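Local atomic coordinates of glucoamylase (Thermoanaerobacterium thermosaccharolyticum, PDB entry 1LF6), a protein that hydrolyses terminal alpha-1,4-linked glucose residues from the non-reducing ends of glucan chains, releasing beta-D-glucose, and probably also cleaves isomaltose. Residues I75-D81 against Y149-Y155; G116-K122 against A137-E143; M178-K182 against I231-E235. The contacts are given in a common frame with arbitrary orientation. Residues are numbered along the deposited sequence.

Interaction 1: residues I75-D81 against Y149-Y155; sequences IKFIVTD and YKLYLAY
Strands 75-80 and 150-155, both extended, run antiparallel, their axes 4.6 Å apart at 153°, in register from I75-Y155 to T80-K150. I75 (chi1 m) sets CG1 3.7 Å from Y155 CD1. K76 N to A154 O (3.1 Å) and A154 N to K76 O (2.8 Å) are hydrogen bonds. F77 (chi1 -80°) receives L151 and L153 (both chi1 t, chi2 p): L153 CD1 makes a CH-pi contact 3.8 Å from the F77 ring centroid, and L151 CD1 lies 3.7 Å from F77 CD1. I78 and Y152 form two hydrogen bonds, I78 N to Y152 O and Y152 N to I78 O, both 2.7 Å. T80 N reaches K150 O at 3.1 Å, K150 N T80 O at 2.7 Å. T80 CG2 lies 3.5 Å from Y152 CE1, at the ring edge. D81 O accepts from K150 NZ at 3.2 Å. These are inner strands of the N-terminal beta-sandwich's seven-stranded sheet. Both faces are apolar: F77, V79 and L151 pack on strand 118-126, I78, Y152 and A154 on helix 209-216.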
loop_
_atom_site.group_PDB
_atom_site.type_symbol
_atom_site.label_atom_id
_atom_site.label_comp_id
_atom_site.label_asym_id
_atom_site.label_seq_id
_atom_site.Cartn_x
_atom_site.Cartn_y
_atom_site.Cartn_z
ATOM N N ILE A 75 8.906 -15.611 -6.066
ATOM C CA ILE A 75 8.875 -16.630 -7.111
ATOM C C ILE A 75 9.808 -16.035 -8.157
ATOM O O ILE A 75 9.430 -15.113 -8.883
ATOM C CB ILE A 75 7.476 -16.806 -7.735
ATOM C CG1 ILE A 75 6.462 -17.209 -6.665
ATOM C CG2 ILE A 75 7.530 -17.893 -8.805
ATOM C CD1 ILE A 75 5.032 -17.321 -7.181
ATOM N N LYS A 76 11.035 -16.544 -8.216
ATOM C CA LYS A 76 12.020 -16.022 -9.151
ATOM C C LYS A 76 12.744 -17.094 -9.954
ATOM O O LYS A 76 12.685 -18.287 -9.635
ATOM C CB LYS A 76 13.055 -15.190 -8.390
ATOM C CG LYS A 76 13.898 -16.019 -7.427
ATOM C CD LYS A 76 14.834 -15.151 -6.604
ATOM C CE LYS A 76 15.606 -15.993 -5.596
ATOM N NZ LYS A 76 16.530 -15.165 -4.776
ATOM N N PHE A 77 13.433 -16.650 -11.000
ATOM C CA PHE A 77 14.192 -17.548 -11.858
ATOM C C PHE A 77 15.681 -17.442 -11.572
ATOM O O PHE A 77 16.189 -16.361 -11.263
ATOM C CB PHE A 77 13.953 -17.217 -13.334
ATOM C CG PHE A 77 12.671 -17.769 -13.878
ATOM C CD1 PHE A 77 12.481 -19.144 -13.977
ATOM C CD2 PHE A 77 11.649 -16.919 -14.285
ATOM C CE1 PHE A 77 11.291 -19.663 -14.473
ATOM C CE2 PHE A 77 10.460 -17.430 -14.781
ATOM C CZ PHE A 77 10.278 -18.805 -14.876
ATOM N N ILE A 78 16.366 -18.577 -11.671
ATOM C CA ILE A 78 17.807 -18.632 -11.473
ATOM C C ILE A 78 18.369 -19.317 -12.712
ATOM O O ILE A 78 17.883 -20.378 -13.114
ATOM C CB ILE A 78 18.198 -19.463 -10.229
ATOM C CG1 ILE A 78 17.464 -18.936 -8.995
ATOM C CG2 ILE A 78 19.706 -19.388 -10.014
ATOM C CD1 ILE A 78 17.750 -17.475 -8.685
ATOM N N VAL A 79 19.377 -18.708 -13.323
ATOM C CA VAL A 79 19.976 -19.277 -14.525
ATOM C C VAL A 79 21.464 -19.536 -14.348
ATOM O O VAL A 79 22.152 -18.813 -13.631
ATOM C CB VAL A 79 19.769 -18.349 -15.748
ATOM C CG1 VAL A 79 20.189 -16.942 -15.403
ATOM C CG2 VAL A 79 20.577 -18.852 -16.935
ATOM N N THR A 80 21.948 -20.585 -15.004
ATOM C CA THR A 80 23.353 -20.947 -14.937
ATOM C C THR A 80 23.771 -21.625 -16.236
ATOM O O THR A 80 22.928 -21.979 -17.061
ATOM C CB THR A 80 23.623 -21.916 -13.766
ATOM O OG1 THR A 80 25.033 -22.131 -13.644
ATOM C CG2 THR A 80 22.935 -23.252 -14.007
ATOM N N ASP A 81 25.077 -21.793 -16.413
ATOM C CA ASP A 81 25.612 -22.447 -17.600
ATOM C C ASP A 81 25.980 -23.882 -17.237
ATOM O O ASP A 81 26.459 -24.646 -18.077
ATOM C CB ASP A 81 26.853 -21.704 -18.097
ATOM C CG ASP A 81 27.962 -21.656 -17.057
ATOM O OD1 ASP A 81 29.040 -21.103 -17.362
ATOM O OD2 ASP A 81 27.755 -22.168 -15.935
ATOM N N TYR A 149 22.510 -23.157 -21.459
ATOM C CA TYR A 149 21.983 -22.613 -20.217
ATOM C C TYR A 149 20.992 -23.530 -19.510
ATOM O O TYR A 149 20.378 -24.406 -20.122
ATOM C CB TYR A 149 21.312 -21.263 -20.493
ATOM C CG TYR A 149 22.252 -20.208 -21.031
ATOM C CD1 TYR A 149 23.181 -19.586 -20.197
ATOM C CD2 TYR A 149 22.229 -19.844 -22.377
ATOM C CE1 TYR A 149 24.063 -18.626 -20.689
ATOM C CE2 TYR A 149 23.109 -18.886 -22.881
ATOM C CZ TYR A 149 24.021 -18.281 -22.032
ATOM O OH TYR A 149 24.888 -17.327 -22.516
ATOM N N LYS A 150 20.855 -23.320 -18.206
ATOM C CA LYS A 150 19.920 -24.083 -17.389
ATOM C C LYS A 150 19.038 -23.053 -16.693
ATOM O O LYS A 150 19.530 -22.029 -16.220
ATOM C CB LYS A 150 20.656 -24.924 -16.341
ATOM C CG LYS A 150 21.341 -26.179 -16.871
ATOM C CD LYS A 150 22.568 -25.851 -17.704
ATOM C CE LYS A 150 23.306 -27.125 -18.103
ATOM N NZ LYS A 150 24.427 -26.859 -19.046
ATOM N N LEU A 151 17.740 -23.318 -16.633
ATOM C CA LEU A 151 16.818 -22.389 -15.996
ATOM C C LEU A 151 16.099 -23.054 -14.833
ATOM O O LEU A 151 15.494 -24.116 -14.990
ATOM C CB LEU A 151 15.794 -21.885 -17.016
ATOM C CG LEU A 151 14.782 -20.860 -16.511
ATOM C CD1 LEU A 151 15.485 -19.556 -16.167
ATOM C CD2 LEU A 151 13.729 -20.630 -17.582
ATOM N N TYR A 152 16.169 -22.424 -13.664
ATOM C CA TYR A 152 15.519 -22.967 -12.480
ATOM C C TYR A 152 14.557 -21.961 -11.859
ATOM O O TYR A 152 14.801 -20.754 -11.875
ATOM C CB TYR A 152 16.566 -23.392 -11.443
ATOM C CG TYR A 152 17.663 -24.274 -12.002
ATOM C CD1 TYR A 152 18.781 -23.719 -12.624
ATOM C CD2 TYR A 152 17.575 -25.666 -11.925
ATOM C CE1 TYR A 152 19.784 -24.526 -13.156
ATOM C CE2 TYR A 152 18.572 -26.483 -12.456
ATOM C CZ TYR A 152 19.673 -25.904 -13.072
ATOM O OH TYR A 152 20.658 -26.704 -13.611
ATOM N N LEU A 153 13.463 -22.479 -11.314
ATOM C CA LEU A 153 12.442 -21.661 -10.676
ATOM C C LEU A 153 12.484 -21.916 -9.174
ATOM O O LEU A 153 12.447 -23.067 -8.735
ATOM C CB LEU A 153 11.059 -22.029 -11.226
ATOM C CG LEU A 153 9.858 -21.219 -10.725
ATOM C CD1 LEU A 153 10.017 -19.770 -11.152
ATOM C CD2 LEU A 153 8.567 -21.799 -11.289
ATOM N N ALA A 154 12.565 -20.844 -8.390
ATOM C CA ALA A 154 12.610 -20.959 -6.933
ATOM C C ALA A 154 11.387 -20.298 -6.314
ATOM O O ALA A 154 11.231 -19.079 -6.364
ATOM C CB ALA A 154 13.883 -20.318 -6.393
ATOM N N TYR A 155 10.517 -21.122 -5.741
ATOM C CA TYR A 155 9.292 -20.659 -5.103
ATOM C C TYR A 155 9.469 -20.673 -3.588
ATOM O O TYR A 155 9.770 -21.715 -3.009
ATOM C CB TYR A 155 8.131 -21.576 -5.504
ATOM C CG TYR A 155 6.878 -21.415 -4.674
ATOM C CD1 TYR A 155 6.271 -20.171 -4.524
ATOM C CD2 TYR A 155 6.292 -22.515 -4.044
ATOM C CE1 TYR A 155 5.109 -20.023 -3.769
ATOM C CE2 TYR A 155 5.130 -22.378 -3.289
ATOM C CZ TYR A 155 4.545 -21.128 -3.156
ATOM O OH TYR A 155 3.394 -20.988 -2.419
#

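Interaction 2: residues G116-K122 against A137-E143; sequences GRYRITK and AKFEALE
Strands 118-122 and 137-141 are antiparallel; their axes approach to 4.8 Å at 163°. Y118 pairs with A141, I120 with F139 and K122 with A137; these pairs are non-hydrogen-bonded. R119-E140 and T121-K138 are the hydrogen-bonded pairs. E140 N to R119 O is 2.9 Å, while R119 N to E140 O, 3.0 Å, is weak. T121 N to K138 O is 3.2 Å and K138 N to T121 O 3.1 Å. Just before strand 118-122 and after strand 137-141, R117 O accepts from L142 N at 2.8 Å and E143 N at 3.3 Å.

R119 (chi1 t, chi2 t, chi3 m) and E140 (chi1 m, chi2 t) share a face and form a salt bridge, R119 NH2 to E140 OE2 3.0 Å. L142 (m, t) places CD2 over the guanidinium face, 3.6 Å from R119 NH1. T121 is m; its OG1 is 2.8 Å from a water that donates to E140 OE2 at 2.5 Å. K138 (chi1 p, then extended) passes CE 3.5 Å from T121 OG1. On the other face F139 (chi1 t) leans across, CZ 3.5 Å from Y118 CB and CD2 4.0 Å from I120 CG1. Y118 is p and its ring leads away. K122 is chi1 m, then extended.

This is a beta hairpin within a larger antiparallel sheet of the N-terminal beta-sandwich domain, with a polar outer face and a mostly apolar inner face, where K122 salt-bridges E89.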
loop_
_atom_site.group_PDB
_atom_site.type_symbol
_atom_site.label_atom_id
_atom_site.label_comp_id
_atom_site.label_asym_id
_atom_site.label_seq_id
_atom_site.Cartn_x
_atom_site.Cartn_y
_atom_site.Cartn_z
ATOM N N GLY A 116 24.628 -9.466 -20.086
ATOM C CA GLY A 116 24.099 -9.668 -21.424
ATOM C C GLY A 116 24.167 -11.070 -21.992
ATOM O O GLY A 116 24.413 -11.245 -23.186
ATOM N N ARG A 117 23.937 -12.072 -21.151
ATOM C CA ARG A 117 23.980 -13.454 -21.604
ATOM C C ARG A 117 22.580 -13.999 -21.856
ATOM O O ARG A 117 22.377 -14.815 -22.754
ATOM C CB ARG A 117 24.706 -14.320 -20.570
ATOM C CG ARG A 117 26.145 -13.878 -20.324
ATOM C CD ARG A 117 26.765 -14.568 -19.121
ATOM N NE ARG A 117 25.946 -14.406 -17.922
ATOM C CZ ARG A 117 26.392 -14.564 -16.679
ATOM N NH1 ARG A 117 27.661 -14.883 -16.459
ATOM N NH2 ARG A 117 25.564 -14.410 -15.656
ATOM N N TYR A 118 21.614 -13.541 -21.067
ATOM C CA TYR A 118 20.242 -14.005 -21.219
ATOM C C TYR A 118 19.215 -12.890 -21.046
ATOM O O TYR A 118 19.551 -11.753 -20.709
ATOM C CB TYR A 118 19.939 -15.112 -20.206
ATOM C CG TYR A 118 19.980 -14.639 -18.771
ATOM C CD1 TYR A 118 21.171 -14.650 -18.043
ATOM C CD2 TYR A 118 18.836 -14.130 -18.155
ATOM C CE1 TYR A 118 21.219 -14.166 -16.734
ATOM C CE2 TYR A 118 18.874 -13.642 -16.849
ATOM C CZ TYR A 118 20.069 -13.661 -16.147
ATOM O OH TYR A 118 20.113 -13.162 -14.865
ATOM N N ARG A 119 17.955 -13.242 -21.276
ATOM C CA ARG A 119 16.842 -12.313 -21.141
ATOM C C ARG A 119 15.597 -13.124 -20.827
ATOM O O ARG A 119 15.314 -14.122 -21.488
ATOM C CB ARG A 119 16.626 -11.535 -22.440
ATOM C CG ARG A 119 15.476 -10.537 -22.381
ATOM C CD ARG A 119 15.037 -10.142 -23.776
ATOM N NE ARG A 119 16.092 -9.441 -24.497
ATOM C CZ ARG A 119 16.179 -9.387 -25.822
ATOM N NH1 ARG A 119 17.172 -8.722 -26.393
ATOM N NH2 ARG A 119 15.279 -10.010 -26.573
ATOM N N ILE A 120 14.862 -12.707 -19.805
ATOM C CA ILE A 120 13.641 -13.403 -19.428
ATOM C C ILE A 120 12.473 -12.428 -19.510
ATOM O O ILE A 120 12.528 -11.332 -18.950
ATOM C CB ILE A 120 13.732 -13.968 -17.989
ATOM C CG1 ILE A 120 14.895 -14.959 -17.888
ATOM C CG2 ILE A 120 12.427 -14.657 -17.617
ATOM C CD1 ILE A 120 15.058 -15.591 -16.513
ATOM N N THR A 121 11.423 -12.823 -20.220
ATOM C CA THR A 121 10.250 -11.972 -20.366
ATOM C C THR A 121 9.060 -12.637 -19.685
ATOM O O THR A 121 8.821 -13.831 -19.867
ATOM C CB THR A 121 9.930 -11.730 -21.854
ATOM O OG1 THR A 121 11.062 -11.119 -22.482
ATOM C CG2 THR A 121 8.714 -10.819 -22.004
ATOM N N LYS A 122 8.318 -11.865 -18.895
ATOM C CA LYS A 122 7.176 -12.413 -18.175
ATOM C C LYS A 122 5.859 -11.680 -18.414
ATOM O O LYS A 122 5.832 -10.489 -18.709
ATOM C CB LYS A 122 7.465 -12.418 -16.668
ATOM C CG LYS A 122 8.796 -13.044 -16.270
ATOM C CD LYS A 122 9.074 -12.824 -14.784
ATOM C CE LYS A 122 10.370 -13.489 -14.349
ATOM N NZ LYS A 122 10.665 -13.246 -12.903
ATOM N N ALA A 137 6.321 -17.167 -19.193
ATOM C CA ALA A 137 7.705 -16.740 -19.290
ATOM C C ALA A 137 8.386 -17.388 -20.479
ATOM O O ALA A 137 7.997 -18.470 -20.919
ATOM C CB ALA A 137 8.449 -17.092 -18.007
ATOM N N LYS A 138 9.398 -16.705 -20.999
ATOM C CA LYS A 138 10.174 -17.199 -22.122
ATOM C C LYS A 138 11.627 -16.828 -21.871
ATOM O O LYS A 138 11.929 -15.713 -21.436
ATOM C CB LYS A 138 9.699 -16.577 -23.439
ATOM C CG LYS A 138 9.967 -15.085 -23.571
ATOM C CD LYS A 138 9.670 -14.586 -24.986
ATOM C CE LYS A 138 9.909 -13.083 -25.099
ATOM N NZ LYS A 138 9.631 -12.548 -26.466
ATOM N N PHE A 139 12.523 -17.772 -22.130
ATOM C CA PHE A 139 13.944 -17.548 -21.928
ATOM C C PHE A 139 14.636 -17.341 -23.262
ATOM O O PHE A 139 14.354 -18.046 -24.230
ATOM C CB PHE A 139 14.557 -18.744 -21.194
ATOM C CG PHE A 139 16.038 -18.631 -20.977
ATOM C CD1 PHE A 139 16.934 -19.110 -21.929
ATOM C CD2 PHE A 139 16.539 -18.031 -19.828
ATOM C CE1 PHE A 139 18.308 -18.993 -21.740
ATOM C CE2 PHE A 139 17.909 -17.907 -19.627
ATOM C CZ PHE A 139 18.797 -18.389 -20.587
ATOM N N GLU A 140 15.539 -16.367 -23.313
ATOM C CA GLU A 140 16.279 -16.079 -24.537
ATOM C C GLU A 140 17.775 -16.050 -24.282
ATOM O O GLU A 140 18.245 -15.369 -23.375
ATOM C CB GLU A 140 15.882 -14.722 -25.117
ATOM C CG GLU A 140 14.427 -14.561 -25.487
ATOM C CD GLU A 140 14.175 -13.229 -26.166
ATOM O OE1 GLU A 140 14.547 -13.091 -27.348
ATOM O OE2 GLU A 140 13.624 -12.315 -25.515
ATOM N N ALA A 141 18.525 -16.786 -25.092
ATOM C CA ALA A 141 19.974 -16.804 -24.961
ATOM C C ALA A 141 20.517 -15.652 -25.800
ATOM O O ALA A 141 20.474 -15.707 -27.030
ATOM C CB ALA A 141 20.531 -18.129 -25.461
ATOM N N LEU A 142 21.007 -14.607 -25.139
ATOM C CA LEU A 142 21.548 -13.450 -25.847
ATOM C C LEU A 142 22.891 -13.785 -26.479
ATOM O O LEU A 142 23.146 -13.441 -27.632
ATOM C CB LEU A 142 21.689 -12.251 -24.903
ATOM C CG LEU A 142 20.378 -11.656 -24.375
ATOM C CD1 LEU A 142 20.675 -10.405 -23.563
ATOM C CD2 LEU A 142 19.453 -11.321 -25.539
ATOM N N GLU A 143 23.757 -14.450 -25.722
ATOM C CA GLU A 143 25.050 -14.843 -26.256
ATOM C C GLU A 143 25.135 -16.363 -26.185
ATOM O O GLU A 143 24.678 -16.972 -25.218
ATOM C CB GLU A 143 26.193 -14.202 -25.458
ATOM C CG GLU A 143 26.597 -14.945 -24.195
ATOM C CD GLU A 143 27.811 -14.326 -23.524
ATOM O OE1 GLU A 143 28.379 -14.960 -22.608
ATOM O OE2 GLU A 143 28.192 -13.201 -23.910
HETATM O O HOH W 1 13.082 -12.912 -23.116
#

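Interaction 3: residues M178-K182 against I231-E235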
loop_
_atom_site.group_PDB
_atom_site.type_symbol
_atom_site.label_atom_id
_atom_site.label_comp_id
_atom_site.label_asym_id
_atom_site.label_seq_id
_atom_site.Cartn_x
_atom_site.Cartn_y
_atom_site.Cartn_z
ATOM N N MET A 178 2.888 -31.330 -9.323
ATOM C CA MET A 178 2.725 -30.042 -8.665
ATOM C C MET A 178 3.453 -29.991 -7.325
ATOM O O MET A 178 3.372 -30.927 -6.527
ATOM C CB MET A 178 1.237 -29.754 -8.435
ATOM C CG MET A 178 0.395 -29.659 -9.696
ATOM S SD MET A 178 -1.358 -29.419 -9.317
ATOM C CE MET A 178 -2.073 -29.471 -10.974
ATOM N N LEU A 179 4.174 -28.899 -7.090
ATOM C CA LEU A 179 4.882 -28.705 -5.829
ATOM C C LEU A 179 3.855 -28.102 -4.879
ATOM O O LEU A 179 3.287 -27.044 -5.158
ATOM C CB LEU A 179 6.066 -27.750 -6.008
ATOM C CG LEU A 179 7.350 -28.339 -6.600
ATOM C CD1 LEU A 179 7.050 -29.046 -7.908
ATOM C CD2 LEU A 179 8.375 -27.231 -6.811
ATOM N N MET A 180 3.607 -28.783 -3.767
ATOM C CA MET A 180 2.622 -28.325 -2.798
ATOM C C MET A 180 3.243 -27.710 -1.549
ATOM O O MET A 180 4.368 -28.040 -1.171
ATOM C CB MET A 180 1.727 -29.493 -2.375
ATOM C CG MET A 180 1.200 -30.332 -3.528
ATOM S SD MET A 180 0.144 -29.399 -4.644
ATOM C CE MET A 180 -1.284 -29.159 -3.584
ATOM N N ALA A 181 2.489 -26.822 -0.907
ATOM C CA ALA A 181 2.923 -26.167 0.320
ATOM C C ALA A 181 1.685 -25.938 1.169
ATOM O O ALA A 181 0.608 -25.653 0.642
ATOM C CB ALA A 181 3.601 -24.839 0.006
ATOM N N LYS A 182 1.825 -26.070 2.483
ATOM C CA LYS A 182 0.681 -25.870 3.354
ATOM C C LYS A 182 1.053 -25.422 4.758
ATOM O O LYS A 182 2.192 -25.571 5.205
ATOM C CB LYS A 182 -0.155 -27.154 3.424
ATOM C CG LYS A 182 0.572 -28.354 4.018
ATOM C CD LYS A 182 0.167 -28.613 5.465
ATOM C CE LYS A 182 -1.261 -29.131 5.556
ATOM N NZ LYS A 182 -1.664 -29.412 6.960
ATOM N N ILE A 231 12.223 -23.808 0.370
ATOM C CA ILE A 231 12.254 -23.220 -0.961
ATOM C C ILE A 231 11.932 -24.345 -1.946
ATOM O O ILE A 231 12.646 -25.351 -2.020
ATOM C CB ILE A 231 13.639 -22.634 -1.271
ATOM C CG1 ILE A 231 13.959 -21.530 -0.260
ATOM C CG2 ILE A 231 13.674 -22.101 -2.703
ATOM C CD1 ILE A 231 15.316 -20.921 -0.432
ATOM N N GLU A 232 10.838 -24.191 -2.677
ATOM C CA GLU A 232 10.442 -25.201 -3.640
ATOM C C GLU A 232 11.041 -24.853 -4.994
ATOM O O GLU A 232 10.574 -23.947 -5.680
ATOM C CB GLU A 232 8.913 -25.294 -3.686
ATOM C CG GLU A 232 8.346 -25.660 -2.320
ATOM C CD GLU A 232 6.894 -26.093 -2.343
ATOM O OE1 GLU A 232 6.498 -26.841 -1.420
ATOM O OE2 GLU A 232 6.147 -25.690 -3.265
ATOM N N GLY A 233 12.110 -25.566 -5.346
ATOM C CA GLY A 233 12.799 -25.327 -6.601
ATOM C C GLY A 233 12.483 -26.347 -7.677
ATOM O O GLY A 233 12.072 -27.471 -7.388
ATOM N N ALA A 234 12.669 -25.944 -8.928
ATOM C CA ALA A 234 12.405 -26.820 -10.058
ATOM C C ALA A 234 13.163 -26.330 -11.277
ATOM O O ALA A 234 13.386 -25.130 -11.445
ATOM C CB ALA A 234 10.907 -26.862 -10.354
ATOM N N GLU A 235 13.575 -27.268 -12.119
ATOM C CA GLU A 235 14.289 -26.927 -13.336
ATOM C C GLU A 235 13.305 -26.948 -14.498
ATOM O O GLU A 235 12.408 -27.792 -14.560
ATOM C CB GLU A 235 15.432 -27.916 -13.587
ATOM C CG GLU A 235 16.106 -27.767 -14.948
ATOM C CD GLU A 235 17.422 -28.522 -15.032
ATOM O OE1 GLU A 235 17.495 -29.650 -14.501
ATOM O OE2 GLU A 235 18.380 -27.988 -15.634
HETATM O O HOH W 2 3.155 -24.678 -3.984
#
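E232 reaches across to strand 178-182 and lies against L179 and A181. Its chi1 is m and chi2 t, so the chain is extended and the carboxyl group meets the opposite backbone. E232 OE2 is 3.4 Å from L179 CB. E232 OE1 is 3.8 Å from A181 CB and only 2.5 Å from M180 O. With two oxygens this close, the acid is probably protonated. A water links the same two segments. It donates to L179 O at 2.6 Å and to E232 OE2 at 3.2 Å.

The strands run nearly antiparallel, at 175°, but their axes approach only to 8.6 Å. The nearest CA atoms, those of L179 and E232, are 6.9 Å apart. That is too far for beta pairing. The two strands belong to different sheets of the N-terminal beta-sandwich domain. Strand 176-183 pairs with 166-173 and 186-192, and strand 230-236 with 150-157 and 198-203. The contact therefore joins sheet to sheet through side chains, backbone carbonyls and a water.

L179 points toward the other strand with chi1 near m (-80°) and chi2 p. Its CD2 lies 3.7 Å from G233 O and 4.4 Å from A234 CB. W196 touches both L179 and A234. G233 has no side chain; its carbonyl oxygen meets L179. M180 points away; its side chain touches A189 and D254. All six touching residues are buried, and together the segments cover 214 Å². Y155, on the neighbouring strand, packs against E232.

In the fold
All three interactions lie in the N-terminal beta-sandwich domain, away from the probable catalytic residues E435 and E438. Interactions 1 and 2 have centres 11 Å apart and touch: V79 packs on Y118, F77 on K122, and Y149 OH probably bonds to E143 O. Interactions 1 and 3 have centres 13 Å apart and share one sheet, since strand 150-157 pairs with strand 230-236. Interactions 2 and 3 have centres 23 Å apart and do not touch. Along the chain, the hairpin of interaction 2 falls between the two strands of interaction 1, and interaction 3 follows. Strands 118-126, 132-141 and 176-183 belong to the other sheet. These contacts thus join the two sheets at separate places.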